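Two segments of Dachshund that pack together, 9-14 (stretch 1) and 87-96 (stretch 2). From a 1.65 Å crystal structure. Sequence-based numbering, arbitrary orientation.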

HETATM    1  N   MSE A   9      -2.972   5.107 -11.388  1.00 17.74           N
HETATM    2  CA  MSE A   9      -1.641   5.392 -10.877  1.00 20.79           C
HETATM    3  C   MSE A   9      -1.655   6.809 -10.317  1.00 19.64           C
HETATM    4  O   MSE A   9      -2.220   7.724 -10.928  1.00 19.66           O
HETATM    5  CB  MSE A   9      -0.597   5.270 -11.994  1.00 23.11           C
HETATM    6  CG  MSE A   9      -0.609   3.940 -12.757  1.00 26.02           C
HETATM    7 SE   MSE A   9      -0.360   2.369 -11.650  1.00 33.48          SE
HETATM    8  CE  MSE A   9      -2.207   1.829 -11.539  1.00 33.67           C
ATOM      9  N   VAL A  10      -1.051   6.979  -9.149  1.00 17.50           N
ATOM     10  CA  VAL A  10      -1.001   8.274  -8.486  1.00 19.64           C
ATOM     11  C   VAL A  10       0.421   8.533  -8.017  1.00 19.61           C
ATOM     12  O   VAL A  10       1.228   7.611  -7.929  1.00 18.11           O
ATOM     13  CB  VAL A  10      -1.953   8.321  -7.272  1.00 19.92           C
ATOM     14  CG1 VAL A  10      -3.383   8.078  -7.730  1.00 21.64           C
ATOM     15  CG2 VAL A  10      -1.536   7.285  -6.238  1.00 19.26           C
ATOM     16  N   ASP A  11       0.729   9.786  -7.710  1.00 21.13           N
ATOM     17  CA  ASP A  11       2.075  10.117  -7.277  1.00 23.19           C
ATOM     18  C   ASP A  11       2.265   9.920  -5.784  1.00 22.19           C
ATOM     19  O   ASP A  11       1.399  10.265  -4.979  1.00 24.65           O
ATOM     20  CB  ASP A  11       2.417  11.567  -7.637  1.00 26.63           C
ATOM     21  CG  ASP A  11       3.894  11.884  -7.442  1.00 30.33           C
ATOM     22  OD1 ASP A  11       4.710  11.475  -8.298  1.00 32.95           O
ATOM     23  OD2 ASP A  11       4.243  12.531  -6.429  1.00 33.19           O
ATOM     24  N   LEU A  12       3.402   9.341  -5.426  1.00 20.97           N
ATOM     25  CA  LEU A  12       3.755   9.125  -4.036  1.00 21.55           C
ATOM     26  C   LEU A  12       5.234   9.419  -3.916  1.00 22.15           C
ATOM     27  O   LEU A  12       6.070   8.663  -4.415  1.00 23.29           O
ATOM     28  CB  LEU A  12       3.480   7.682  -3.600  1.00 20.48           C
ATOM     29  CG  LEU A  12       3.825   7.412  -2.129  1.00 21.13           C
ATOM     30  CD1 LEU A  12       3.070   8.397  -1.243  1.00 22.30           C
ATOM     31  CD2 LEU A  12       3.466   5.981  -1.755  1.00 19.81           C
ATOM     32  N   ARG A  13       5.556  10.535  -3.271  1.00 22.49           N
ATOM     33  CA  ARG A  13       6.945  10.925  -3.082  1.00 23.99           C
ATOM     34  C   ARG A  13       7.721  10.897  -4.404  1.00 23.67           C
ATOM     35  O   ARG A  13       8.844  10.407  -4.465  1.00 24.20           O
ATOM     36  CB  ARG A  13       7.608   9.993  -2.061  1.00 24.00           C
ATOM     37  CG  ARG A  13       6.874   9.900  -0.727  1.00 23.28           C
ATOM     38  CD  ARG A  13       7.556   8.906   0.217  1.00 23.70           C
ATOM     39  NE  ARG A  13       8.890   9.342   0.625  1.00 24.24           N
ATOM     40  CZ  ARG A  13       9.135  10.233   1.583  1.00 24.08           C
ATOM     41  NH1 ARG A  13       8.136  10.794   2.251  1.00 21.69           N
ATOM     42  NH2 ARG A  13      10.385  10.567   1.874  1.00 25.04           N
ATOM     43  N   GLY A  14       7.102  11.405  -5.465  1.00 25.17           N
ATOM     44  CA  GLY A  14       7.767  11.452  -6.757  1.00 24.86           C
ATOM     45  C   GLY A  14       7.696  10.196  -7.604  1.00 25.26           C
ATOM     46  O   GLY A  14       8.195  10.170  -8.728  1.00 26.64           O
ATOM     47  N   SER A  87      -3.960   4.796   3.089  1.00 14.27           N
ATOM     48  CA  SER A  87      -3.963   6.142   2.523  1.00 16.79           C
ATOM     49  C   SER A  87      -2.555   6.719   2.431  1.00 18.59           C
ATOM     50  O   SER A  87      -1.647   6.293   3.145  1.00 18.26           O
ATOM     51  CB  SER A  87      -4.854   7.065   3.363  1.00 17.77           C
ATOM     52  OG  SER A  87      -4.330   7.252   4.669  1.00 17.81           O
ATOM     53  N   ARG A  88      -2.359   7.691   1.545  1.00 19.98           N
ATOM     54  CA  ARG A  88      -1.038   8.286   1.414  1.00 22.04           C
ATOM     55  C   ARG A  88      -0.628   8.970   2.711  1.00 22.83           C
ATOM     56  O   ARG A  88       0.545   8.951   3.078  1.00 23.86           O
ATOM     57  CB  ARG A  88      -0.996   9.263   0.235  1.00 22.76           C
ATOM     58  CG  ARG A  88      -0.832   8.552  -1.107  1.00 24.27           C
ATOM     59  CD  ARG A  88      -0.618   9.508  -2.268  1.00 26.09           C
ATOM     60  NE  ARG A  88      -1.760  10.396  -2.462  1.00 29.74           N
ATOM     61  CZ  ARG A  88      -1.947  11.146  -3.541  1.00 30.83           C
ATOM     62  NH1 ARG A  88      -1.066  11.119  -4.533  1.00 31.00           N
ATOM     63  NH2 ARG A  88      -3.017  11.922  -3.631  1.00 32.07           N
ATOM     64  N   LYS A  89      -1.596   9.551   3.417  1.00 24.44           N
ATOM     65  CA  LYS A  89      -1.310  10.219   4.685  1.00 25.78           C
ATOM     66  C   LYS A  89      -0.843   9.185   5.709  1.00 24.47           C
ATOM     67  O   LYS A  89       0.086   9.434   6.478  1.00 24.85           O
ATOM     68  CB  LYS A  89      -2.551  10.934   5.221  1.00 27.92           C
ATOM     69  CG  LYS A  89      -2.246  11.882   6.376  1.00 32.59           C
ATOM     70  CD  LYS A  89      -3.509  12.501   6.966  1.00 34.77           C
ATOM     71  CE  LYS A  89      -4.154  11.585   7.996  1.00 35.03           C
ATOM     72  NZ  LYS A  89      -3.285  11.440   9.201  1.00 36.98           N
ATOM     73  N   ASP A  90      -1.500   8.028   5.723  1.00 22.12           N
ATOM     74  CA  ASP A  90      -1.127   6.970   6.650  1.00 21.30           C
ATOM     75  C   ASP A  90       0.223   6.377   6.271  1.00 19.49           C
ATOM     76  O   ASP A  90       0.994   5.948   7.140  1.00 18.06           O
ATOM     77  CB  ASP A  90      -2.201   5.875   6.691  1.00 22.32           C
ATOM     78  CG  ASP A  90      -3.395   6.258   7.560  1.00 25.36           C
ATOM     79  OD1 ASP A  90      -3.279   7.221   8.348  1.00 26.45           O
ATOM     80  OD2 ASP A  90      -4.445   5.590   7.472  1.00 24.50           O
ATOM     81  N   PHE A  91       0.531   6.351   4.979  1.00 16.63           N
ATOM     82  CA  PHE A  91       1.816   5.813   4.586  1.00 16.32           C
ATOM     83  C   PHE A  91       2.900   6.764   5.085  1.00 16.30           C
ATOM     84  O   PHE A  91       3.934   6.328   5.571  1.00 15.47           O
ATOM     85  CB  PHE A  91       1.950   5.678   3.075  1.00 16.78           C
ATOM     86  CG  PHE A  91       3.268   5.104   2.655  1.00 17.87           C
ATOM     87  CD1 PHE A  91       3.535   3.750   2.826  1.00 17.39           C
ATOM     88  CD2 PHE A  91       4.275   5.924   2.161  1.00 19.22           C
ATOM     89  CE1 PHE A  91       4.784   3.217   2.522  1.00 19.32           C
ATOM     90  CE2 PHE A  91       5.527   5.405   1.854  1.00 19.90           C
ATOM     91  CZ  PHE A  91       5.784   4.049   2.033  1.00 20.60           C
ATOM     92  N   GLU A  92       2.657   8.066   4.962  1.00 19.13           N
ATOM     93  CA  GLU A  92       3.649   9.038   5.409  1.00 19.27           C
ATOM     94  C   GLU A  92       3.854   8.915   6.917  1.00 19.03           C
ATOM     95  O   GLU A  92       4.976   9.019   7.404  1.00 20.65           O
ATOM     96  CB  GLU A  92       3.231  10.466   5.036  1.00 21.00           C
ATOM     97  CG  GLU A  92       3.099  10.722   3.531  1.00 24.98           C
ATOM     98  CD  GLU A  92       4.336  10.332   2.718  1.00 25.57           C
ATOM     99  OE1 GLU A  92       5.402  10.056   3.307  1.00 26.78           O
ATOM    100  OE2 GLU A  92       4.242  10.309   1.471  1.00 28.94           O
ATOM    101  N   THR A  93       2.771   8.686   7.652  1.00 18.27           N
ATOM    102  CA  THR A  93       2.861   8.513   9.097  1.00 18.53           C
ATOM    103  C   THR A  93       3.739   7.288   9.349  1.00 19.64           C
ATOM    104  O   THR A  93       4.609   7.299  10.218  1.00 19.25           O
ATOM    105  CB  THR A  93       1.472   8.281   9.727  1.00 17.82           C
ATOM    106  OG1 THR A  93       0.658   9.446   9.539  1.00 20.41           O
ATOM    107  CG2 THR A  93       1.597   8.000  11.219  1.00 17.88           C
ATOM    108  N   LEU A  94       3.497   6.228   8.583  1.00 18.13           N
ATOM    109  CA  LEU A  94       4.288   5.010   8.708  1.00 18.45           C
ATOM    110  C   LEU A  94       5.738   5.310   8.339  1.00 16.69           C
ATOM    111  O   LEU A  94       6.665   4.926   9.048  1.00 16.47           O
ATOM    112  CB  LEU A  94       3.742   3.924   7.778  1.00 16.91           C
ATOM    113  CG  LEU A  94       4.667   2.724   7.575  1.00 20.24           C
ATOM    114  CD1 LEU A  94       4.776   1.943   8.885  1.00 19.54           C
ATOM    115  CD2 LEU A  94       4.135   1.845   6.460  1.00 18.87           C
ATOM    116  N   TYR A  95       5.926   6.008   7.226  1.00 16.36           N
ATOM    117  CA  TYR A  95       7.261   6.346   6.767  1.00 17.82           C
ATOM    118  C   TYR A  95       8.012   7.162   7.815  1.00 16.83           C
ATOM    119  O   TYR A  95       9.174   6.884   8.108  1.00 17.33           O
ATOM    120  CB  TYR A  95       7.184   7.107   5.438  1.00 19.18           C
ATOM    121  CG  TYR A  95       8.541   7.441   4.863  1.00 20.28           C
ATOM    122  CD1 TYR A  95       9.226   8.585   5.267  1.00 22.54           C
ATOM    123  CD2 TYR A  95       9.162   6.588   3.949  1.00 19.65           C
ATOM    124  CE1 TYR A  95      10.496   8.870   4.777  1.00 20.54           C
ATOM    125  CE2 TYR A  95      10.431   6.864   3.451  1.00 21.59           C
ATOM    126  CZ  TYR A  95      11.092   8.009   3.873  1.00 21.81           C
ATOM    127  OH  TYR A  95      12.351   8.288   3.395  1.00 21.96           O
ATOM    128  N   ASN A  96       7.350   8.161   8.387  1.00 18.53           N
ATOM    129  CA  ASN A  96       7.989   8.990   9.402  1.00 19.09           C
ATOM    130  C   ASN A  96       8.388   8.147  10.608  1.00 19.96           C
ATOM    131  O   ASN A  96       9.463   8.328  11.176  1.00 20.65           O
ATOM    132  CB  ASN A  96       7.051  10.122   9.833  1.00 18.18           C
ATOM    133  CG  ASN A  96       6.691  11.046   8.682  1.00 18.88           C
ATOM    134  OD1 ASN A  96       7.422  11.135   7.690  1.00 19.79           O
ATOM    135  ND2 ASN A  96       5.573  11.753   8.815  1.00 18.49           N
TER

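The contact joins the end of a strand, chiefly residues 10-12, and the Arg-13 that follows it to one side of the helix 88-96. The strand and helix axes run in roughly the same direction, 35° apart, and approach no closer than 10.9 Å, so the gap is bridged by side chains, two of them long arginines, one contributed by each stretch. The contact buries 399 Å² in all.

The polar interactions centre on these arginines. From the first turn of the helix, Arg-88 extends its guanidinium to the strand backbone, where NH1 donates a hydrogen bond to the carbonyl O of Asp-11 at 2.6 Å. The acceptor lies at the edge of the guanidinium, near its plane, as suits the in-plane N-H bonds. Because the acceptor is a main-chain carbonyl, this bond does not draw on the carboxylate of Asp-11, whose OD2 instead accepts from Gly-14 N at 3.2 Å and ties the strand end to the turn beyond it. Arg-13 reaches the other way and forms a salt bridge with Glu-92, NH1 to OE1 at 3.0 Å; the hydrogen bond within it is weak, with an N-H...acceptor angle of 133°.

The same guanidinium also takes part in a stacking interaction. It lies flat on the ring of Tyr-95, with centres 3.8 Å apart and planes inclined by 25°. Arg-13 CZ sits 3.8 Å from the Tyr-95 ring centroid and 16° off the ring normal, a cation-pi arrangement over the ring face. Face and edge are thus used together: Tyr-95 covers one face, while Glu-92 OE1 approaches at the edge. Although Arg-13 NH2 comes within 3.4 Å of Tyr-95 OH, the angle is too poor for a hydrogen bond.

Apolar packing is supplied chiefly by Leu-12. Its CA-to-CB bond points sideways, but the end of the side chain comes nearer to the helix, placing CD2 4.0 Å from CD2 of the buried Phe-91. Its other methyl, CD1, lies 3.9 Å from CG of Arg-88 and 3.5 Å from OE2 of Glu-92, so it meets the aliphatic part of one charged side chain and the carboxylate of another. Arg-13 adds a looser contact through its own aliphatic portion, with CD 4.4 Å from CE2 at the edge of the Phe-91 ring. Val-10, pointing toward the helix, approaches Arg-88 with CB 4.0 Å from NH1.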